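Local atomic coordinates of probable outer membrane protein (Pseudomonas aeruginosa, PDB entry 3DWO), a protein that probably transports long-chain fatty acids or other hydrophobic compounds across the bacterial outer membrane as a beta-barrel channel of the FadL family. Residues L83-F93 and M122-R133; S174-S182 and P193-A201. All coordinates share one frame; numbering follows the deposited sequence.

Contact 1. Residues L83-F93 and M122-R133. With C8E ((hydroxyethyloxy)tri(ethyloxy)octane), chain E.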
loop_
_atom_site.group_PDB
_atom_site.type_symbol
_atom_site.label_atom_id
_atom_site.label_comp_id
_atom_site.label_asym_id
_atom_site.label_seq_id
_atom_site.Cartn_x
_atom_site.Cartn_y
_atom_site.Cartn_z
ATOM N N LEU A 83 -7.281 -22.529 -25.277
ATOM C CA LEU A 83 -6.051 -21.876 -24.854
ATOM C C LEU A 83 -5.487 -22.594 -23.645
ATOM O O LEU A 83 -6.215 -23.262 -22.916
ATOM C CB LEU A 83 -6.323 -20.419 -24.477
ATOM C CG LEU A 83 -6.691 -19.429 -25.577
ATOM C CD1 LEU A 83 -7.076 -18.102 -24.947
ATOM C CD2 LEU A 83 -5.508 -19.252 -26.514
ATOM N N GLY A 84 -4.185 -22.459 -23.436
ATOM C CA GLY A 84 -3.575 -23.086 -22.280
ATOM C C GLY A 84 -3.543 -22.039 -21.180
ATOM O O GLY A 84 -3.784 -20.857 -21.435
ATOM N N THR A 85 -3.267 -22.452 -19.951
ATOM C CA THR A 85 -3.205 -21.487 -18.868
ATOM C C THR A 85 -1.785 -21.485 -18.320
ATOM O O THR A 85 -0.910 -22.117 -18.895
ATOM C CB THR A 85 -4.245 -21.811 -17.761
ATOM O OG1 THR A 85 -4.238 -20.758 -16.789
ATOM C CG2 THR A 85 -3.930 -23.141 -17.085
ATOM N N ASN A 86 -1.545 -20.786 -17.219
ATOM C CA ASN A 86 -0.199 -20.705 -16.664
ATOM C C ASN A 86 -0.219 -20.248 -15.207
ATOM O O ASN A 86 -1.286 -19.985 -14.643
ATOM C CB ASN A 86 0.628 -19.726 -17.503
ATOM C CG ASN A 86 0.026 -18.325 -17.513
ATOM O OD1 ASN A 86 0.010 -17.647 -16.493
ATOM N ND2 ASN A 86 -0.483 -17.899 -18.660
ATOM N N ASP A 87 0.968 -20.130 -14.615
ATOM C CA ASP A 87 1.109 -19.735 -13.214
ATOM C C ASP A 87 1.056 -18.240 -12.911
ATOM O O ASP A 87 1.311 -17.826 -11.782
ATOM C CB ASP A 87 2.413 -20.308 -12.649
ATOM C CG ASP A 87 3.658 -19.648 -13.242
ATOM O OD1 ASP A 87 4.775 -20.066 -12.869
ATOM O OD2 ASP A 87 3.531 -18.713 -14.065
ATOM N N GLY A 88 0.746 -17.425 -13.912
ATOM C CA GLY A 88 0.671 -15.998 -13.676
ATOM C C GLY A 88 1.929 -15.233 -14.031
ATOM O O GLY A 88 1.867 -14.034 -14.279
ATOM N N GLY A 89 3.066 -15.919 -14.063
ATOM C CA GLY A 89 4.320 -15.262 -14.396
ATOM C C GLY A 89 4.783 -14.351 -13.274
ATOM O O GLY A 89 4.346 -14.486 -12.129
ATOM N N GLN A 90 5.670 -13.421 -13.606
ATOM C CA GLN A 90 6.194 -12.454 -12.643
ATOM C C GLN A 90 5.200 -11.274 -12.563
ATOM O O GLN A 90 5.065 -10.490 -13.507
ATOM C CB GLN A 90 7.575 -11.983 -13.114
ATOM C CG GLN A 90 8.107 -10.747 -12.402
ATOM C CD GLN A 90 8.233 -10.945 -10.911
ATOM O OE1 GLN A 90 7.724 -10.150 -10.128
ATOM N NE2 GLN A 90 8.917 -12.012 -10.509
ATOM N N ALA A 91 4.505 -11.159 -11.436
ATOM C CA ALA A 91 3.500 -10.118 -11.244
ATOM C C ALA A 91 4.017 -8.862 -10.545
ATOM O O ALA A 91 3.249 -7.927 -10.281
ATOM C CB ALA A 91 2.312 -10.700 -10.463
ATOM N N GLY A 92 5.315 -8.845 -10.254
ATOM C CA GLY A 92 5.934 -7.712 -9.588
ATOM C C GLY A 92 6.119 -6.486 -10.465
ATOM O O GLY A 92 5.675 -6.452 -11.618
ATOM N N PHE A 93 6.800 -5.481 -9.920
ATOM C CA PHE A 93 7.036 -4.233 -10.631
ATOM C C PHE A 93 8.268 -3.505 -10.115
ATOM O O PHE A 93 8.940 -3.945 -9.183
ATOM C CB PHE A 93 5.847 -3.294 -10.434
ATOM C CG PHE A 93 5.557 -3.000 -8.983
ATOM C CD1 PHE A 93 4.828 -3.901 -8.206
ATOM C CD2 PHE A 93 6.064 -1.855 -8.375
ATOM C CE1 PHE A 93 4.609 -3.666 -6.842
ATOM C CE2 PHE A 93 5.853 -1.609 -7.016
ATOM C CZ PHE A 93 5.124 -2.519 -6.248
ATOM N N MET A 122 0.681 -0.094 -4.217
ATOM C CA MET A 122 0.878 -1.518 -4.451
ATOM C C MET A 122 0.509 -1.818 -5.888
ATOM O O MET A 122 -0.248 -1.077 -6.519
ATOM C CB MET A 122 0.041 -2.377 -3.500
ATOM C CG MET A 122 0.242 -3.890 -3.674
ATOM S SD MET A 122 1.967 -4.489 -3.860
ATOM C CE MET A 122 2.740 -3.794 -2.392
ATOM N N ARG A 123 1.049 -2.905 -6.410
ATOM C CA ARG A 123 0.783 -3.251 -7.786
ATOM C C ARG A 123 1.076 -4.723 -8.018
ATOM O O ARG A 123 2.052 -5.253 -7.502
ATOM C CB ARG A 123 1.669 -2.384 -8.684
ATOM C CG ARG A 123 1.535 -2.623 -10.178
ATOM C CD ARG A 123 2.449 -1.659 -10.930
ATOM N NE ARG A 123 2.086 -1.487 -12.338
ATOM C CZ ARG A 123 2.242 -2.409 -13.278
ATOM N NH1 ARG A 123 2.760 -3.595 -12.971
ATOM N NH2 ARG A 123 1.890 -2.140 -14.527
ATOM N N SER A 124 0.203 -5.384 -8.767
ATOM C CA SER A 124 0.408 -6.777 -9.107
ATOM C C SER A 124 -0.309 -6.991 -10.428
ATOM O O SER A 124 -1.472 -6.626 -10.572
ATOM C CB SER A 124 -0.135 -7.717 -8.005
ATOM O OG SER A 124 -1.518 -7.520 -7.742
ATOM N N THR A 125 0.398 -7.558 -11.403
ATOM C CA THR A 125 -0.184 -7.809 -12.713
ATOM C C THR A 125 0.103 -9.240 -13.150
ATOM O O THR A 125 1.228 -9.576 -13.515
ATOM C CB THR A 125 0.369 -6.817 -13.776
ATOM O OG1 THR A 125 1.795 -6.937 -13.869
ATOM C CG2 THR A 125 0.020 -5.389 -13.400
ATOM N N TRP A 126 -0.920 -10.084 -13.103
ATOM C CA TRP A 126 -0.765 -11.478 -13.491
ATOM C C TRP A 126 -1.134 -11.638 -14.957
ATOM O O TRP A 126 -1.971 -10.896 -15.478
ATOM C CB TRP A 126 -1.672 -12.380 -12.650
ATOM C CG TRP A 126 -1.496 -12.197 -11.169
ATOM C CD1 TRP A 126 -2.174 -11.327 -10.356
ATOM C CD2 TRP A 126 -0.541 -12.866 -10.336
ATOM N NE1 TRP A 126 -1.695 -11.415 -9.065
ATOM C CE2 TRP A 126 -0.692 -12.351 -9.028
ATOM C CE3 TRP A 126 0.431 -13.850 -10.571
ATOM C CZ2 TRP A 126 0.095 -12.789 -7.954
ATOM C CZ3 TRP A 126 1.219 -14.287 -9.500
ATOM C CH2 TRP A 126 1.045 -13.753 -8.207
ATOM N N ASP A 127 -0.505 -12.602 -15.619
ATOM C CA ASP A 127 -0.799 -12.860 -17.019
ATOM C C ASP A 127 -2.318 -13.033 -17.102
ATOM O O ASP A 127 -2.900 -13.789 -16.333
ATOM C CB ASP A 127 -0.076 -14.127 -17.477
ATOM C CG ASP A 127 -0.324 -14.439 -18.934
ATOM O OD1 ASP A 127 -1.387 -15.017 -19.260
ATOM O OD2 ASP A 127 0.546 -14.086 -19.760
ATOM N N PRO A 128 -2.973 -12.331 -18.037
ATOM C CA PRO A 128 -4.427 -12.360 -18.255
ATOM C C PRO A 128 -5.089 -13.724 -18.353
ATOM O O PRO A 128 -6.245 -13.883 -17.982
ATOM C CB PRO A 128 -4.600 -11.555 -19.541
ATOM C CG PRO A 128 -3.461 -10.588 -19.475
ATOM C CD PRO A 128 -2.323 -11.475 -19.044
ATOM N N ASN A 129 -4.365 -14.712 -18.861
ATOM C CA ASN A 129 -4.954 -16.028 -18.994
ATOM C C ASN A 129 -4.451 -17.035 -17.967
ATOM O O ASN A 129 -4.589 -18.242 -18.170
ATOM C CB ASN A 129 -4.723 -16.563 -20.408
ATOM C CG ASN A 129 -5.912 -17.344 -20.924
ATOM O OD1 ASN A 129 -7.033 -16.820 -20.985
ATOM N ND2 ASN A 129 -5.687 -18.605 -21.285
ATOM N N TRP A 130 -3.894 -16.547 -16.858
ATOM C CA TRP A 130 -3.382 -17.450 -15.835
ATOM C C TRP A 130 -4.505 -18.177 -15.089
ATOM O O TRP A 130 -5.661 -17.762 -15.121
ATOM C CB TRP A 130 -2.451 -16.706 -14.853
ATOM C CG TRP A 130 -3.113 -15.938 -13.739
ATOM C CD1 TRP A 130 -3.987 -14.887 -13.858
ATOM C CD2 TRP A 130 -2.896 -16.118 -12.334
ATOM N NE1 TRP A 130 -4.318 -14.404 -12.616
ATOM C CE2 TRP A 130 -3.663 -15.140 -11.662
ATOM C CE3 TRP A 130 -2.125 -17.011 -11.577
ATOM C CZ2 TRP A 130 -3.683 -15.029 -10.265
ATOM C CZ3 TRP A 130 -2.145 -16.902 -10.187
ATOM C CH2 TRP A 130 -2.921 -15.915 -9.546
ATOM N N LYS A 131 -4.145 -19.270 -14.425
ATOM C CA LYS A 131 -5.094 -20.111 -13.707
ATOM C C LYS A 131 -5.889 -19.408 -12.611
ATOM O O LYS A 131 -6.948 -19.886 -12.210
ATOM C CB LYS A 131 -4.368 -21.312 -13.109
ATOM C CG LYS A 131 -3.419 -20.966 -11.965
ATOM C CD LYS A 131 -2.705 -22.225 -11.446
ATOM C CE LYS A 131 -1.726 -22.780 -12.476
ATOM N NZ LYS A 131 -1.049 -24.019 -11.999
ATOM N N GLY A 132 -5.369 -18.295 -12.113
ATOM C CA GLY A 132 -6.075 -17.559 -11.080
ATOM C C GLY A 132 -6.781 -16.321 -11.611
ATOM O O GLY A 132 -7.131 -15.434 -10.834
ATOM N N ARG A 133 -7.014 -16.257 -12.921
ATOM C CA ARG A 133 -7.660 -15.084 -13.523
ATOM C C ARG A 133 -9.054 -14.754 -12.983
ATOM O O ARG A 133 -9.490 -13.598 -13.067
ATOM C CB ARG A 133 -7.709 -15.219 -15.056
ATOM C CG ARG A 133 -8.525 -16.392 -15.588
ATOM C CD ARG A 133 -8.435 -16.466 -17.109
ATOM N NE ARG A 133 -9.171 -17.601 -17.671
ATOM C CZ ARG A 133 -8.793 -18.871 -17.552
ATOM N NH1 ARG A 133 -7.683 -19.179 -16.893
ATOM N NH2 ARG A 133 -9.532 -19.835 -18.088
HETATM C C1 C8E E . 2.799 2.808 -8.336
HETATM C C2 C8E E . 2.868 1.624 -7.491
HETATM C C3 C8E E . 2.952 1.908 -6.061
HETATM C C4 C8E E . 4.352 1.833 -5.681
HETATM C C5 C8E E . 4.462 1.071 -4.421
HETATM C C6 C8E E . 5.729 1.356 -3.784
HETATM C C7 C8E E . 5.725 0.340 -2.753
HETATM C C8 C8E E . 7.064 -0.261 -2.702
HETATM O O9 C8E E . 7.646 -0.961 -1.624
HETATM C C10 C8E E . 7.828 -0.314 -0.382
HETATM C C11 C8E E . 8.450 -1.356 0.495
HETATM O O12 C8E E . 7.619 -2.532 0.568
HETATM C C13 C8E E . 8.270 -3.721 1.099
HETATM C C14 C8E E . 7.943 -5.198 0.716
HETATM O O15 C8E E . 7.815 -5.848 -0.581
HETATM C C16 C8E E . 6.455 -5.784 -1.058
HETATM C C17 C8E E . 5.575 -6.972 -0.639
HETATM O O18 C8E E . 5.154 -8.003 -1.554
HETATM C C19 C8E E . 3.888 -7.688 -2.199
HETATM C C20 C8E E . 2.564 -8.500 -1.960
HETATM O O21 C8E E . 1.546 -7.921 -1.139
HETATM O O HOH W 1 4.602 -7.987 -13.761
#
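N86 swings CG between its own backbone N and carbonyl carbon (chi1 60°), while D127 turns its CG anti to the backbone N (chi1 -179°), and these two torsions bring the N86 amide against the D127 carboxylate. Both belong to the irregular extensions of neighbouring antiparallel barrel strands 93-105 and 110-125, where the loop before one strand runs beside the loop after the other. N86 ND2 donates to D127 OD1 over 3.1 Å, with OD1 in the amide plane but ND2 above the carboxylate, the two groups standing about perpendicular. The backbone N of N129 reaches the same oxygen from the opposite face, closing an Asx turn. N86 uses its other end as well: OD1 accepts from G88 N at 2.7 Å, a second Asx turn. Its backbone O takes K131 N in a nearly straight bond. Farther out, T85 OG1 donates in the carbonyl plane to a lone pair of N129 O, and N129 ND2 donates to G84 O as well as to G72 O.

Near the strands, A91 CB sits 3.5 Å from the centroid of the W126 six-membered ring and only 9° off its normal, a CH-pi contact. W130 CH2 lies over the opposite face of that indole, whose NE1 donates to P371 O. G88 CA meets the W126 edge. F93 closes the row: R123 CB lies over one face of its ring, and M122 SD stands at the edge, 5.3 Å from the centroid, with M122 N lying 3.5 Å from detergent carbon C3 of chain E.

Contact 2. Residues S174-S182 and P193-A201. With C8E ((hydroxyethyloxy)tri(ethyloxy)octane), chain C; C8E ((hydroxyethyloxy)tri(ethyloxy)octane), chain D.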
loop_
_atom_site.group_PDB
_atom_site.type_symbol
_atom_site.label_atom_id
_atom_site.label_comp_id
_atom_site.label_asym_id
_atom_site.label_seq_id
_atom_site.Cartn_x
_atom_site.Cartn_y
_atom_site.Cartn_z
ATOM N N SER A 174 -8.726 -5.298 -12.237
ATOM C CA SER A 174 -9.284 -6.031 -13.363
ATOM C C SER A 174 -9.348 -7.472 -12.878
ATOM O O SER A 174 -8.540 -7.892 -12.051
ATOM C CB SER A 174 -8.417 -5.901 -14.626
ATOM O OG SER A 174 -7.189 -6.586 -14.494
ATOM N N GLN A 175 -10.312 -8.227 -13.384
ATOM C CA GLN A 175 -10.490 -9.598 -12.945
ATOM C C GLN A 175 -11.413 -10.257 -13.956
ATOM O O GLN A 175 -12.282 -9.598 -14.528
ATOM C CB GLN A 175 -11.125 -9.571 -11.543
ATOM C CG GLN A 175 -11.606 -10.887 -10.971
ATOM C CD GLN A 175 -12.126 -10.712 -9.552
ATOM O OE1 GLN A 175 -12.279 -9.587 -9.078
ATOM N NE2 GLN A 175 -12.403 -11.816 -8.870
ATOM N N ASN A 176 -11.204 -11.544 -14.201
ATOM C CA ASN A 176 -12.041 -12.257 -15.146
ATOM C C ASN A 176 -13.366 -12.624 -14.501
ATOM O O ASN A 176 -13.408 -12.970 -13.316
ATOM C CB ASN A 176 -11.366 -13.542 -15.605
ATOM C CG ASN A 176 -12.223 -14.321 -16.586
ATOM O OD1 ASN A 176 -12.495 -13.847 -17.690
ATOM N ND2 ASN A 176 -12.661 -15.517 -16.185
ATOM N N LEU A 177 -14.441 -12.544 -15.282
ATOM C CA LEU A 177 -15.764 -12.915 -14.807
ATOM C C LEU A 177 -16.248 -14.023 -15.727
ATOM O O LEU A 177 -16.102 -13.944 -16.950
ATOM C CB LEU A 177 -16.759 -11.756 -14.895
ATOM C CG LEU A 177 -16.508 -10.419 -14.205
ATOM C CD1 LEU A 177 -17.791 -9.592 -14.321
ATOM C CD2 LEU A 177 -16.126 -10.611 -12.734
ATOM N N ASP A 178 -16.835 -15.050 -15.128
ATOM C CA ASP A 178 -17.365 -16.199 -15.850
ATOM C C ASP A 178 -18.877 -16.256 -15.552
ATOM O O ASP A 178 -19.298 -16.901 -14.583
ATOM C CB ASP A 178 -16.666 -17.457 -15.324
ATOM C CG ASP A 178 -17.054 -18.697 -16.070
ATOM O OD1 ASP A 178 -18.118 -18.695 -16.720
ATOM O OD2 ASP A 178 -16.295 -19.685 -15.990
ATOM N N LEU A 179 -19.685 -15.583 -16.372
ATOM C CA LEU A 179 -21.140 -15.547 -16.164
ATOM C C LEU A 179 -21.837 -16.905 -16.015
ATOM O O LEU A 179 -22.747 -17.045 -15.197
ATOM C CB LEU A 179 -21.840 -14.763 -17.282
ATOM C CG LEU A 179 -21.524 -13.284 -17.517
ATOM C CD1 LEU A 179 -22.750 -12.627 -18.135
ATOM C CD2 LEU A 179 -21.170 -12.584 -16.226
ATOM N N TYR A 180 -21.447 -17.889 -16.816
ATOM C CA TYR A 180 -22.064 -19.207 -16.708
ATOM C C TYR A 180 -21.765 -19.830 -15.345
ATOM O O TYR A 180 -22.640 -20.452 -14.732
ATOM C CB TYR A 180 -21.560 -20.138 -17.810
ATOM C CG TYR A 180 -22.395 -20.116 -19.067
ATOM C CD1 TYR A 180 -23.764 -20.391 -19.024
ATOM C CD2 TYR A 180 -21.821 -19.825 -20.300
ATOM C CE1 TYR A 180 -24.539 -20.376 -20.179
ATOM C CE2 TYR A 180 -22.587 -19.804 -21.463
ATOM C CZ TYR A 180 -23.943 -20.079 -21.392
ATOM O OH TYR A 180 -24.701 -20.040 -22.535
ATOM N N ALA A 181 -20.527 -19.667 -14.880
ATOM C CA ALA A 181 -20.126 -20.208 -13.582
ATOM C C ALA A 181 -20.906 -19.500 -12.479
ATOM O O ALA A 181 -21.332 -20.125 -11.516
ATOM C CB ALA A 181 -18.623 -20.029 -13.365
ATOM N N SER A 182 -21.096 -18.195 -12.629
ATOM C CA SER A 182 -21.846 -17.423 -11.643
ATOM C C SER A 182 -23.304 -17.871 -11.598
ATOM O O SER A 182 -23.891 -17.988 -10.517
ATOM C CB SER A 182 -21.780 -15.937 -11.974
ATOM O OG SER A 182 -20.452 -15.474 -11.847
ATOM N N PRO A 193 -25.374 -27.512 -14.384
ATOM C CA PRO A 193 -23.935 -27.339 -14.197
ATOM C C PRO A 193 -23.227 -26.836 -15.449
ATOM O O PRO A 193 -22.517 -27.595 -16.107
ATOM C CB PRO A 193 -23.481 -28.738 -13.805
ATOM C CG PRO A 193 -24.362 -29.594 -14.677
ATOM C CD PRO A 193 -25.719 -28.941 -14.477
ATOM N N PHE A 194 -23.425 -25.567 -15.788
ATOM C CA PHE A 194 -22.770 -24.996 -16.962
ATOM C C PHE A 194 -21.258 -25.197 -16.845
ATOM O O PHE A 194 -20.690 -25.061 -15.761
ATOM C CB PHE A 194 -23.056 -23.495 -17.066
ATOM C CG PHE A 194 -24.512 -23.148 -17.088
ATOM C CD1 PHE A 194 -25.334 -23.593 -18.118
ATOM C CD2 PHE A 194 -25.062 -22.366 -16.083
ATOM C CE1 PHE A 194 -26.689 -23.259 -18.146
ATOM C CE2 PHE A 194 -26.412 -22.025 -16.099
ATOM C CZ PHE A 194 -27.229 -22.473 -17.133
ATOM N N PRO A 195 -20.584 -25.527 -17.959
ATOM C CA PRO A 195 -19.134 -25.719 -17.877
ATOM C C PRO A 195 -18.421 -24.382 -17.641
ATOM O O PRO A 195 -18.878 -23.328 -18.088
ATOM C CB PRO A 195 -18.797 -26.344 -19.227
ATOM C CG PRO A 195 -19.775 -25.692 -20.137
ATOM C CD PRO A 195 -21.065 -25.725 -19.337
ATOM N N ALA A 196 -17.305 -24.425 -16.926
ATOM C CA ALA A 196 -16.560 -23.210 -16.637
ATOM C C ALA A 196 -15.676 -22.775 -17.800
ATOM O O ALA A 196 -15.342 -23.566 -18.684
ATOM C CB ALA A 196 -15.706 -23.413 -15.387
ATOM N N SER A 197 -15.307 -21.499 -17.788
ATOM C CA SER A 197 -14.433 -20.915 -18.798
ATOM C C SER A 197 -14.925 -20.898 -20.245
ATOM O O SER A 197 -14.118 -20.822 -21.174
ATOM C CB SER A 197 -13.057 -21.581 -18.716
ATOM O OG SER A 197 -12.463 -21.318 -17.451
ATOM N N ASN A 198 -16.239 -20.977 -20.440
ATOM C CA ASN A 198 -16.804 -20.891 -21.781
ATOM C C ASN A 198 -17.116 -19.418 -21.965
ATOM O O ASN A 198 -16.738 -18.818 -22.967
ATOM C CB ASN A 198 -18.074 -21.725 -21.904
ATOM C CG ASN A 198 -17.777 -23.181 -22.139
ATOM O OD1 ASN A 198 -17.035 -23.801 -21.380
ATOM N ND2 ASN A 198 -18.345 -23.739 -23.193
ATOM N N SER A 199 -17.805 -18.836 -20.988
ATOM C CA SER A 199 -18.095 -17.414 -21.026
ATOM C C SER A 199 -16.922 -16.767 -20.284
ATOM O O SER A 199 -16.394 -17.343 -19.327
ATOM C CB SER A 199 -19.412 -17.100 -20.303
ATOM O OG SER A 199 -19.378 -17.537 -18.953
ATOM N N SER A 200 -16.483 -15.602 -20.741
ATOM C CA SER A 200 -15.384 -14.905 -20.083
ATOM C C SER A 200 -15.275 -13.467 -20.559
ATOM O O SER A 200 -15.308 -13.178 -21.767
ATOM C CB SER A 200 -14.044 -15.613 -20.317
ATOM O OG SER A 200 -13.559 -15.368 -21.620
ATOM N N ALA A 201 -15.143 -12.573 -19.590
ATOM C CA ALA A 201 -15.020 -11.155 -19.862
ATOM C C ALA A 201 -14.134 -10.557 -18.775
ATOM O O ALA A 201 -14.168 -10.994 -17.621
ATOM C CB ALA A 201 -16.392 -10.507 -19.843
HETATM C C1 C8E C . -18.894 -8.560 -10.396
HETATM C C2 C8E C . -20.092 -9.369 -10.251
HETATM C C3 C8E C . -20.468 -10.097 -11.453
HETATM C C4 C8E C . -21.752 -10.727 -11.188
HETATM C C5 C8E C . -22.052 -11.651 -12.304
HETATM C C6 C8E C . -23.258 -12.388 -12.024
HETATM C C7 C8E C . -23.490 -13.006 -13.320
HETATM C C8 C8E C . -24.748 -13.756 -13.234
HETATM O O9 C8E C . -25.355 -14.574 -14.217
HETATM C C10 C8E C . -25.722 -14.019 -15.463
HETATM C C11 C8E C . -26.349 -15.147 -16.211
HETATM O O12 C8E C . -25.592 -15.511 -17.372
HETATM C C13 C8E C . -26.041 -16.738 -17.997
HETATM C C14 C8E C . -25.472 -17.382 -19.296
HETATM O O15 C8E C . -24.291 -17.092 -20.107
HETATM C C16 C8E C . -24.605 -16.135 -21.133
HETATM C C17 C8E C . -25.085 -16.736 -22.465
HETATM O O18 C8E C . -25.976 -16.043 -23.365
HETATM C C19 C8E C . -27.375 -16.326 -23.095
HETATM C C20 C8E C . -28.561 -15.436 -23.614
HETATM O O21 C8E C . -29.825 -15.534 -22.947
HETATM C C1 C8E D . -5.373 -9.320 0.464
HETATM C C2 C8E D . -5.891 -8.636 -0.716
HETATM C C3 C8E D . -6.520 -7.346 -0.466
HETATM C C4 C8E D . -6.875 -6.787 -1.759
HETATM C C5 C8E D . -7.045 -5.320 -1.616
HETATM C C6 C8E D . -6.940 -4.674 -2.911
HETATM C C7 C8E D . -7.648 -3.437 -2.634
HETATM C C8 C8E D . -6.955 -2.316 -3.312
HETATM O O9 C8E D . -7.543 -1.325 -4.144
HETATM C C10 C8E D . -8.209 -1.731 -5.323
HETATM C C11 C8E D . -8.715 -0.473 -5.957
HETATM O O12 C8E D . -10.086 -0.237 -5.593
HETATM C C13 C8E D . -11.059 -0.339 -6.678
HETATM C C14 C8E D . -11.728 -1.651 -7.198
HETATM O O15 C8E D . -13.126 -2.004 -7.427
HETATM C C16 C8E D . -13.733 -2.600 -6.263
HETATM C C17 C8E D . -13.624 -4.135 -6.193
HETATM O O18 C8E D . -13.292 -4.960 -7.330
HETATM C C19 C8E D . -14.454 -5.404 -8.081
HETATM C C20 C8E D . -14.773 -6.920 -8.356
HETATM O O21 C8E D . -14.318 -7.517 -9.580
HETATM O O HOH W 2 -18.448 -20.675 -18.551
HETATM O O HOH W 3 -13.238 -18.980 -16.027
#
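Y180 and F194 meet obliquely, their ring planes 47° apart and centroids 4.9 Å apart. Followed outward, the tyrosine begins at CB, wedged between S199 OG and F194 CB. CG, next along, lies against the ether oxygen O15 of the chain C detergent. CD1 lies over one face of the phenylalanine ring toward its rim, 3.5 Å from F194 CG; CD2, across the ring, touches S199 CB. CE1 leaves the protein partner mainly for the detergent, whose O15 sits over the centre of the tyrosine ring, 3.2 Å above its plane, so that CE2 and CZ meet it too. At the tip, OH approaches detergent C17. Thus F194 and the bound amphiphile both pack on this one side chain.

The polar half of the contact centres on D178 and S199. S199 OG, held between its backbone N and carbonyl carbon (chi1 58°), accepts from Y180 N at 3.0 Å in an almost straight bond (175°). D178 OD2 accepts from S197 N at 2.7 Å on the syn side, and OD1 takes A181 N from above the carboxylate plane. Water 2 donates to OD1 and to P195 O while accepting from N198 N. Two backbone N-H groups and water 2 thus donate to this buried carboxylate, which would probably help stabilise its negative charge.

Just before D178, L177 and A201 exchange two backbone bonds, N to O each way. This is an antiparallel hydrogen-bonded pair where two barrel strands meet, and strand 158-177 passes straight into helix 179-184, with D178 as N-cap.

Contact 1 closes before contact 2 opens along the chain, and their centres lie about 17 Å apart on the same side of the molecule's centre. Strands 93-105, 110-125, 138-153, 158-177 and 201-220 follow one another as antiparallel neighbours in the barrel wall, so contact 1 joins the first two and contact 2 the last two, with 138-153 between. The contacts also touch directly: R133 O lies 2.9 Å from N176 N, probably a hydrogen bond, and R133 NH2 merely packs against S197 OG while it is hydrogen-bonded to T71 O. The loop after strand 110-125 thereby connects the two regions, joining the extensions beyond several strands at one end of the barrel.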